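Local structure of Atp-dependent DNA ligase (Psychromonas sp., 4D05) at residues 77-82 against 87-92; 108-113 against 162-167. The protein probably seals nicks in double-stranded DNA at the expense of ATP, by way of an enzyme-adenylate intermediate, and here holds AMP. All blocks are in the same frame, centred on the assembly; numbering follows the deposited sequence.

Both contacts belong to the ATP-dependent DNA ligase domain, the nucleotide-binding part of the enzyme. They come in series along the chain: contact 1 closes before contact 2 opens. Their centres lie 29 Å apart and their nearest atoms about 18 Å, so they do not touch. Contact 1 is local: it joins the end of helix 73-80 to the loop before strand 94-99, a strand of one mixed sheet. Contact 2 joins helix 107-121, which follows that strand, to the loop between strands 154-159 and 168-169 of the other. It thus bridges elements of the two sheets, nearer the nucleotide, with the side chain of Y164 about 8 Å from AMP.

Contact 1: 77-82 against 87-92; sequences SGIART and NEQWKQ
I79 projects from helix 73-80 onto W90, Q89 and Q92 of a short 3-10 segment, 88-92. Here the last part of the helix packs against the 3-10 segment where the chain turns back before strand 94-99, within the adenylation (nucleotidyltransferase) domain of the ligase. I79 and W90 slide past each other in opposite directions. With CG1 beside the backbone N (chi1 -64°), I79 CG2 is left anti to that N and rests over one face of the indole, toward the rim. This is a CH-pi contact, 3.8 Å from I79 CG2 to the centroid of the five-membered ring of W90. The other branch crosses the side chains of Q89 and Q92 at a slant. I79 CG1 meets Q89 OE1, and I79 CD1 lies by Q89 O and 3.6 Å from Q92 NE2. The Q92 side-chain amide is held by its bond from NE2 to Q89 O, on a lone pair in the carbonyl plane. A80 comes near the six-membered ring of W90 through its CA, while F53 meets the indole edge-to-face.

No direct hydrogen bond crosses between the segments. T82 and N87 cross at about a right angle, and water supplies the polar link. N87 OD1 accepts from Q89 N in an Asx turn, and ND2 donates to two waters. One donates to T82 OG1, which in turn bonds to G78 O, 2.8 Å away. The other lies in the indole plane, at its edge. It donates to T82 O and accepts from both N87 ND2 and W90 NE1, the latter 2.9 Å from the water oxygen.

Contact 2: 108-113 against 162-167; sequences EQRINK and ALYQTK
The guanidinium of R110 has Y164 CB over one face, offset toward its rim. At its edge lies the carbonyl oxygen of A162, tilted out of the guanidinium plane by 25°. The ring of Y164 is met at its own edge, where R110 NH2 comes in the ring plane, 3.9 Å from Y164 CD1. The two flat groups are nearly perpendicular, 81° apart, and no stack forms. The two side chains cross at about a right angle.

One hydrogen bond joins the segments. R110 NH1 donates to A162 O over 2.9 Å, but the bond is bent, with an angle of 134° at the hydrogen. The donor is likewise tilted from the carbonyl plane of A162. The same NH1 passes L163 CA and lies 3.5 Å from Y164 N, a contact and not a hydrogen bond. R110 leaves its helix with CG anti to the carbonyl carbon and an extended chi2, then bends at chi3, which turns the guanidinium onto the loop backbone.

The setting is the nucleotidyltransferase (adenylation) domain with its two mixed sheets. The contact joins helix 107-121, which follows strand 94-99 of one sheet, to the irregular loop 162-167 of the other. This loop leads from strand 154-159, which directly follows the AMP-pocket residue E153 and contains the pocket residue M156, to strand 168-169.

R110 has further partners. Its NE forms a salt bridge with D99, at the end of strand 94-99, and NH1 also bonds to V105 O. The bonds probably fix the rotation of the guanidinium, and the carboxylate of D99 would balance its charge in this buried place. At the far end of the tyrosine, Y164 OH is hydrogen-bonded to the backbone N of Q7.

Contact 1: 77-82 against 87-92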
ATOM      1  N   SER A  77      -5.795 -12.987   5.576  1.00  3.81           N
ATOM      2  CA  SER A  77      -6.628 -12.228   6.496  1.00  6.08           C
ATOM      3  C   SER A  77      -7.593 -13.152   7.246  1.00  5.33           C
ATOM      4  O   SER A  77      -7.757 -13.030   8.458  1.00  6.29           O
ATOM      5  CB  SER A  77      -7.435 -11.168   5.709  1.00  6.55           C
ATOM      6  OG  SER A  77      -8.216 -10.360   6.602  1.00  8.85           O
ATOM      7  N   GLY A  78      -8.178 -14.113   6.546  1.00  5.58           N
ATOM      8  CA  GLY A  78      -9.102 -15.053   7.177  1.00  6.10           C
ATOM      9  C   GLY A  78      -8.423 -15.922   8.224  1.00  5.89           C
ATOM     10  O   GLY A  78      -8.990 -16.245   9.255  1.00  7.84           O
ATOM     11  N   ILE A  79      -7.196 -16.321   7.954  1.00  3.70           N
ATOM     12  CA  ILE A  79      -6.459 -17.105   8.941  1.00  3.75           C
ATOM     13  C   ILE A  79      -6.089 -16.220  10.142  1.00  4.01           C
ATOM     14  O   ILE A  79      -6.265 -16.599  11.297  1.00  5.28           O
ATOM     15  CB  ILE A  79      -5.197 -17.716   8.306  1.00  5.31           C
ATOM     16  CG1 ILE A  79      -5.555 -18.719   7.208  1.00  5.26           C
ATOM     17  CG2 ILE A  79      -4.331 -18.377   9.370  1.00  5.98           C
ATOM     18  CD1 ILE A  79      -4.379 -19.056   6.289  1.00  5.50           C
ATOM     19  N   ALA A  80      -5.533 -15.053   9.870  1.00  5.00           N
ATOM     20  CA  ALA A  80      -5.038 -14.194  10.932  1.00  5.51           C
ATOM     21  C   ALA A  80      -6.141 -13.726  11.871  1.00  7.11           C
ATOM     22  O   ALA A  80      -5.855 -13.506  13.054  1.00  7.21           O
ATOM     23  CB  ALA A  80      -4.237 -12.994  10.312  1.00  7.64           C
ATOM     24  N   ARG A  81      -7.388 -13.630  11.367  1.00  7.57           N
ATOM     25  CA  ARG A  81      -8.584 -13.259  12.147  1.00  8.19           C
ATOM     26  C   ARG A  81      -9.079 -14.400  13.011  1.00  6.11           C
ATOM     27  O   ARG A  81      -9.902 -14.196  13.898  1.00  8.00           O
ATOM     28  CB  ARG A  81      -9.824 -13.007  11.212  1.00 12.68           C
ATOM     29  CG  ARG A  81      -9.905 -11.803  10.448  1.00 21.54           C
ATOM     30  CD  ARG A  81     -11.377 -11.551  10.051  1.00 19.09           C
ATOM     31  NE  ARG A  81     -11.974 -12.464   9.066  1.00 16.99           N
ATOM     32  CZ  ARG A  81     -11.689 -12.435   7.760  1.00 16.22           C
ATOM     33  NH1 ARG A  81     -10.785 -11.587   7.291  1.00 14.96           N
ATOM     34  NH2 ARG A  81     -12.308 -13.242   6.907  1.00 13.87           N
ATOM     35  N   THR A  82      -8.681 -15.630  12.678  1.00  5.51           N
ATOM     36  CA  THR A  82      -9.178 -16.795  13.415  1.00  5.32           C
ATOM     37  C   THR A  82      -8.536 -16.874  14.789  1.00  5.48           C
ATOM     38  O   THR A  82      -7.318 -16.851  14.897  1.00  4.95           O
ATOM     39  CB  THR A  82      -8.918 -18.059  12.633  1.00  6.56           C
ATOM     40  OG1 THR A  82      -9.585 -17.965  11.381  1.00  7.87           O
ATOM     41  CG2 THR A  82      -9.419 -19.266  13.380  1.00  7.31           C
ATOM     42  N   ASN A  87      -4.199 -23.503  15.091  1.00  7.42           N
ATOM     43  CA  ASN A  87      -4.703 -23.511  13.729  1.00  7.67           C
ATOM     44  C   ASN A  87      -3.614 -23.860  12.729  1.00  7.57           C
ATOM     45  O   ASN A  87      -2.695 -23.086  12.514  1.00  6.20           O
ATOM     46  CB  ASN A  87      -5.297 -22.139  13.458  1.00  7.00           C
ATOM     47  CG  ASN A  87      -5.840 -21.978  12.066  1.00  6.28           C
ATOM     48  OD1 ASN A  87      -5.865 -22.915  11.251  1.00  7.03           O
ATOM     49  ND2 ASN A  87      -6.340 -20.774  11.793  1.00  7.25           N
ATOM     50  N   GLU A  88      -3.713 -25.042  12.123  1.00  6.36           N
ATOM     51  CA  GLU A  88      -2.681 -25.518  11.200  1.00  7.24           C
ATOM     52  C   GLU A  88      -2.505 -24.645   9.968  1.00  5.25           C
ATOM     53  O   GLU A  88      -1.464 -24.699   9.304  1.00  5.51           O
ATOM     54  CB  GLU A  88      -3.008 -26.954  10.787  1.00 10.64           C
ATOM     55  CG  GLU A  88      -4.188 -27.044   9.860  1.00 18.43           C
ATOM     56  CD  GLU A  88      -4.650 -28.474   9.634  0.70 32.31           C
ATOM     57  OE1 GLU A  88      -4.226 -29.364  10.400  0.45 38.52           O
ATOM     58  OE2 GLU A  88      -5.433 -28.705   8.691  0.51 37.00           O
ATOM     59  N   GLN A  89      -3.515 -23.839   9.655  1.00  6.14           N
ATOM     60  CA  GLN A  89      -3.434 -23.018   8.431  1.00  6.43           C
ATOM     61  C   GLN A  89      -2.313 -21.988   8.470  1.00  4.65           C
ATOM     62  O   GLN A  89      -1.937 -21.451   7.417  1.00  4.51           O
ATOM     63  CB  GLN A  89      -4.771 -22.357   8.130  1.00  7.68           C
ATOM     64  CG  GLN A  89      -5.847 -23.420   7.903  1.00 11.63           C
ATOM     65  CD  GLN A  89      -7.177 -22.837   7.508  1.00 16.99           C
ATOM     66  OE1 GLN A  89      -7.259 -21.970   6.596  1.00 18.39           O
ATOM     67  NE2 GLN A  89      -8.249 -23.312   8.163  1.00 18.76           N
ATOM     68  N   TRP A  90      -1.799 -21.674   9.658  1.00  4.34           N
ATOM     69  CA  TRP A  90      -0.640 -20.784   9.723  1.00  4.05           C
ATOM     70  C   TRP A  90       0.592 -21.360   9.025  1.00  3.40           C
ATOM     71  O   TRP A  90       1.531 -20.644   8.738  1.00  4.82           O
ATOM     72  CB  TRP A  90      -0.302 -20.400  11.184  1.00  3.24           C
ATOM     73  CG  TRP A  90      -1.213 -19.403  11.836  1.00  2.47           C
ATOM     74  CD1 TRP A  90      -2.497 -19.622  12.294  1.00  3.69           C
ATOM     75  CD2 TRP A  90      -0.922 -18.034  12.123  1.00  2.94           C
ATOM     76  NE1 TRP A  90      -3.004 -18.482  12.855  1.00  3.86           N
ATOM     77  CE2 TRP A  90      -2.065 -17.480  12.742  1.00  3.52           C
ATOM     78  CE3 TRP A  90       0.192 -17.215  11.904  1.00  3.18           C
ATOM     79  CZ2 TRP A  90      -2.115 -16.156  13.154  1.00  5.09           C
ATOM     80  CZ3 TRP A  90       0.137 -15.895  12.308  1.00  5.75           C
ATOM     81  CH2 TRP A  90      -1.004 -15.381  12.931  1.00  5.75           C
ATOM     82  N   LYS A  91       0.603 -22.655   8.735  1.00  5.05           N
ATOM     83  CA  LYS A  91       1.790 -23.246   8.114  1.00  6.02           C
ATOM     84  C   LYS A  91       2.143 -22.645   6.749  1.00  8.09           C
ATOM     85  O   LYS A  91       3.304 -22.684   6.326  1.00  9.31           O
ATOM     86  CB  LYS A  91       1.609 -24.769   8.009  1.00  6.47           C
ATOM     87  CG  LYS A  91       0.628 -25.217   6.954  1.00  9.67           C
ATOM     88  CD  LYS A  91       0.213 -26.660   7.149  1.00 11.88           C
ATOM     89  CE  LYS A  91      -0.780 -27.062   6.077  1.00 14.33           C
ATOM     90  NZ  LYS A  91      -1.180 -28.466   6.168  1.00 16.09           N
ATOM     91  N   GLN A  92       1.151 -22.092   6.059  1.00  7.90           N
ATOM     92  CA  GLN A  92       1.403 -21.483   4.755  1.00  8.77           C
ATOM     93  C   GLN A  92       1.772 -20.005   4.830  1.00  6.78           C
ATOM     94  O   GLN A  92       2.133 -19.399   3.811  1.00  8.09           O
ATOM     95  CB  GLN A  92       0.205 -21.645   3.870  1.00 14.21           C
ATOM     96  CG  GLN A  92      -0.989 -20.909   4.308  1.00 17.45           C
ATOM     97  CD  GLN A  92      -2.242 -21.508   3.670  1.00 21.00           C
ATOM     98  OE1 GLN A  92      -2.384 -21.550   2.417  1.00 19.36           O
ATOM     99  NE2 GLN A  92      -3.154 -21.998   4.525  1.00 19.50           N
TER
HETATM  100  O   HOH W   1      -5.609 -18.922  14.012  1.00  5.58           O
HETATM  101  O   HOH W   2      -8.398 -20.201   9.795  0.82 13.46           O

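Contact 2: 108-113 against 162-167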
ATOM      1  N   GLU A 108      19.805   1.234   6.518  1.00  4.46           N
ATOM      2  CA  GLU A 108      20.801   0.392   5.879  1.00  4.60           C
ATOM      3  C   GLU A 108      21.375  -0.665   6.839  1.00  4.42           C
ATOM      4  O   GLU A 108      21.506  -1.830   6.484  1.00  4.91           O
ATOM      5  CB  GLU A 108      21.909   1.251   5.287  1.00  9.31           C
ATOM      6  CG  GLU A 108      22.875   0.444   4.499  1.00 17.99           C
ATOM      7  CD  GLU A 108      23.759   1.337   3.681  1.00 26.12           C
ATOM      8  OE1 GLU A 108      23.312   1.753   2.575  1.00 30.03           O
ATOM      9  OE2 GLU A 108      24.854   1.689   4.182  1.00 30.47           O
ATOM     10  N   GLN A 109      21.733  -0.255   8.057  1.00  3.93           N
ATOM     11  CA  GLN A 109      22.209  -1.233   9.047  1.00  3.99           C
ATOM     12  C   GLN A 109      21.105  -2.136   9.542  1.00  3.70           C
ATOM     13  O   GLN A 109      21.356  -3.272   9.918  1.00  3.69           O
ATOM     14  CB  GLN A 109      22.887  -0.531  10.222  1.00  3.00           C
ATOM     15  CG  GLN A 109      24.298  -0.049   9.895  1.00  5.39           C
ATOM     16  CD  GLN A 109      25.059   0.482  11.111  1.00  5.30           C
ATOM     17  OE1 GLN A 109      24.696   0.234  12.249  1.00  6.11           O
ATOM     18  NE2 GLN A 109      26.152   1.179  10.854  1.00  4.50           N
ATOM     19  N   ARG A 110      19.875  -1.638   9.570  1.00  3.52           N
ATOM     20  CA  ARG A 110      18.775  -2.491   9.965  1.00  3.62           C
ATOM     21  C   ARG A 110      18.583  -3.610   8.942  1.00  3.01           C
ATOM     22  O   ARG A 110      18.330  -4.723   9.313  1.00  4.37           O
ATOM     23  CB  ARG A 110      17.492  -1.686  10.177  1.00  3.46           C
ATOM     24  CG  ARG A 110      17.694  -0.654  11.269  1.00  6.77           C
ATOM     25  CD  ARG A 110      16.572   0.104  11.851  1.00  8.09           C
ATOM     26  NE  ARG A 110      15.537   0.596  10.984  1.00  6.65           N
ATOM     27  CZ  ARG A 110      15.323   1.857  10.614  1.00  6.03           C
ATOM     28  NH1 ARG A 110      16.187   2.836  10.848  1.00  5.75           N
ATOM     29  NH2 ARG A 110      14.248   2.124   9.899  1.00  6.78           N
ATOM     30  N   ILE A 111      18.701  -3.312   7.651  1.00  2.57           N
ATOM     31  CA  ILE A 111      18.615  -4.363   6.640  1.00  2.44           C
ATOM     32  C   ILE A 111      19.688  -5.420   6.864  1.00  2.72           C
ATOM     33  O   ILE A 111      19.446  -6.617   6.800  1.00  3.98           O
ATOM     34  CB  ILE A 111      18.788  -3.782   5.234  1.00  3.41           C
ATOM     35  CG1 ILE A 111      17.596  -2.882   4.862  1.00  2.42           C
ATOM     36  CG2 ILE A 111      18.943  -4.888   4.225  1.00  3.11           C
ATOM     37  CD1 ILE A 111      17.827  -2.118   3.567  1.00  4.67           C
ATOM     38  N   ASN A 112      20.908  -4.977   7.142  1.00  3.41           N
ATOM     39  CA  ASN A 112      21.973  -5.943   7.353  1.00  4.22           C
ATOM     40  C   ASN A 112      21.672  -6.857   8.541  1.00  4.70           C
ATOM     41  O   ASN A 112      21.882  -8.070   8.480  1.00  5.55           O
ATOM     42  CB  ASN A 112      23.298  -5.219   7.526  1.00  6.29           C
ATOM     43  CG  ASN A 112      24.455  -6.131   7.384  1.00  9.36           C
ATOM     44  OD1 ASN A 112      24.861  -6.750   8.369  1.00 10.96           O
ATOM     45  ND2 ASN A 112      24.999  -6.268   6.124  1.00  9.88           N
ATOM     46  N   LYS A 113      21.154  -6.270   9.612  1.00  3.80           N
ATOM     47  CA  LYS A 113      20.783  -7.077  10.769  1.00  4.58           C
ATOM     48  C   LYS A 113      19.645  -8.047  10.429  1.00  4.65           C
ATOM     49  O   LYS A 113      19.690  -9.205  10.827  1.00  6.39           O
ATOM     50  CB  LYS A 113      20.427  -6.215  11.968  1.00  6.25           C
ATOM     51  CG  LYS A 113      20.175  -7.033  13.213  1.00  6.53           C
ATOM     52  CD  LYS A 113      20.051  -6.181  14.433  1.00  8.29           C
ATOM     53  CE  LYS A 113      19.842  -7.022  15.648  1.00 12.49           C
ATOM     54  NZ  LYS A 113      19.875  -6.210  16.897  1.00 20.38           N
ATOM     55  N   ALA A 162      17.525   6.649   6.989  1.00  4.62           N
ATOM     56  CA  ALA A 162      16.399   6.967   7.854  1.00  5.82           C
ATOM     57  C   ALA A 162      16.535   6.338   9.223  1.00  5.38           C
ATOM     58  O   ALA A 162      16.996   5.216   9.338  1.00  8.44           O
ATOM     59  CB  ALA A 162      15.148   6.499   7.233  1.00  6.76           C
ATOM     60  N   LEU A 163      16.142   7.086  10.255  1.00  7.04           N
ATOM     61  CA  LEU A 163      16.046   6.550  11.606  1.00  7.66           C
ATOM     62  C   LEU A 163      14.573   6.259  11.905  1.00  7.92           C
ATOM     63  O   LEU A 163      13.696   7.030  11.507  1.00  7.92           O
ATOM     64  CB  LEU A 163      16.574   7.587  12.592  1.00  9.33           C
ATOM     65  CG  LEU A 163      18.065   7.894  12.453  1.00 10.28           C
ATOM     66  CD1 LEU A 163      18.492   8.971  13.441  1.00 15.40           C
ATOM     67  CD2 LEU A 163      18.897   6.636  12.669  1.00 10.55           C
ATOM     68  N   TYR A 164      14.298   5.197  12.658  1.00  6.39           N
ATOM     69  CA  TYR A 164      12.918   4.780  12.873  1.00  6.57           C
ATOM     70  C   TYR A 164      12.133   5.829  13.655  1.00  9.07           C
ATOM     71  O   TYR A 164      12.615   6.339  14.670  1.00  8.99           O
ATOM     72  CB  TYR A 164      12.881   3.463  13.652  1.00  6.76           C
ATOM     73  CG  TYR A 164      11.541   2.752  13.538  1.00  8.20           C
ATOM     74  CD1 TYR A 164      11.311   1.869  12.501  1.00  8.70           C
ATOM     75  CD2 TYR A 164      10.521   2.952  14.477  1.00 10.05           C
ATOM     76  CE1 TYR A 164      10.090   1.199  12.363  1.00 11.23           C
ATOM     77  CE2 TYR A 164       9.318   2.296  14.341  1.00  9.74           C
ATOM     78  CZ  TYR A 164       9.119   1.410  13.284  1.00 11.32           C
ATOM     79  OH  TYR A 164       7.905   0.733  13.107  1.00 13.05           O
ATOM     80  N   GLN A 165      10.927   6.129  13.174  1.00 10.09           N
ATOM     81  CA  GLN A 165      10.038   7.105  13.818  1.00 12.77           C
ATOM     82  C   GLN A 165       8.671   6.482  13.946  1.00 15.53           C
ATOM     83  O   GLN A 165       8.219   5.834  12.995  1.00 15.04           O
ATOM     84  CB  GLN A 165       9.910   8.351  12.942  1.00 19.48           C
ATOM     85  CG  GLN A 165      11.160   9.086  12.724  1.00 29.49           C
ATOM     86  CD  GLN A 165      10.902  10.353  11.933  1.00 32.73           C
ATOM     87  OE1 GLN A 165      10.072  10.371  11.043  1.00 34.84           O
ATOM     88  NE2 GLN A 165      11.593  11.416  12.273  1.00 37.97           N
ATOM     89  N   THR A 166       8.024   6.658  15.111  1.00 15.82           N
ATOM     90  CA  THR A 166       6.747   5.996  15.402  1.00 18.80           C
ATOM     91  C   THR A 166       5.606   6.882  14.928  1.00 20.15           C
ATOM     92  O   THR A 166       4.800   7.345  15.718  1.00 21.18           O
ATOM     93  CB  THR A 166       6.593   5.682  16.900  1.00 19.40           C
ATOM     94  OG1 THR A 166       6.607   6.894  17.686  1.00 20.90           O
ATOM     95  CG2 THR A 166       7.718   4.783  17.334  1.00 20.96           C
ATOM     96  N   LYS A 167       5.603   7.167  13.631  1.00 21.94           N
ATOM     97  CA  LYS A 167       4.612   8.059  13.057  1.00 25.26           C
ATOM     98  C   LYS A 167       4.701   7.971  11.560  1.00 20.65           C
ATOM     99  O   LYS A 167       5.429   7.138  11.065  1.00 17.27           O
ATOM    100  CB  LYS A 167       4.887   9.494  13.481  1.00 29.23           C
ATOM    101  CG  LYS A 167       6.194  10.015  12.983  1.00 30.70           C
ATOM    102  CD  LYS A 167       6.251  11.521  13.186  1.00 35.03           C
ATOM    103  CE  LYS A 167       5.854  11.902  14.604  1.00 40.58           C
ATOM    104  NZ  LYS A 167       6.027  13.360  14.881  1.00 44.63           N
TER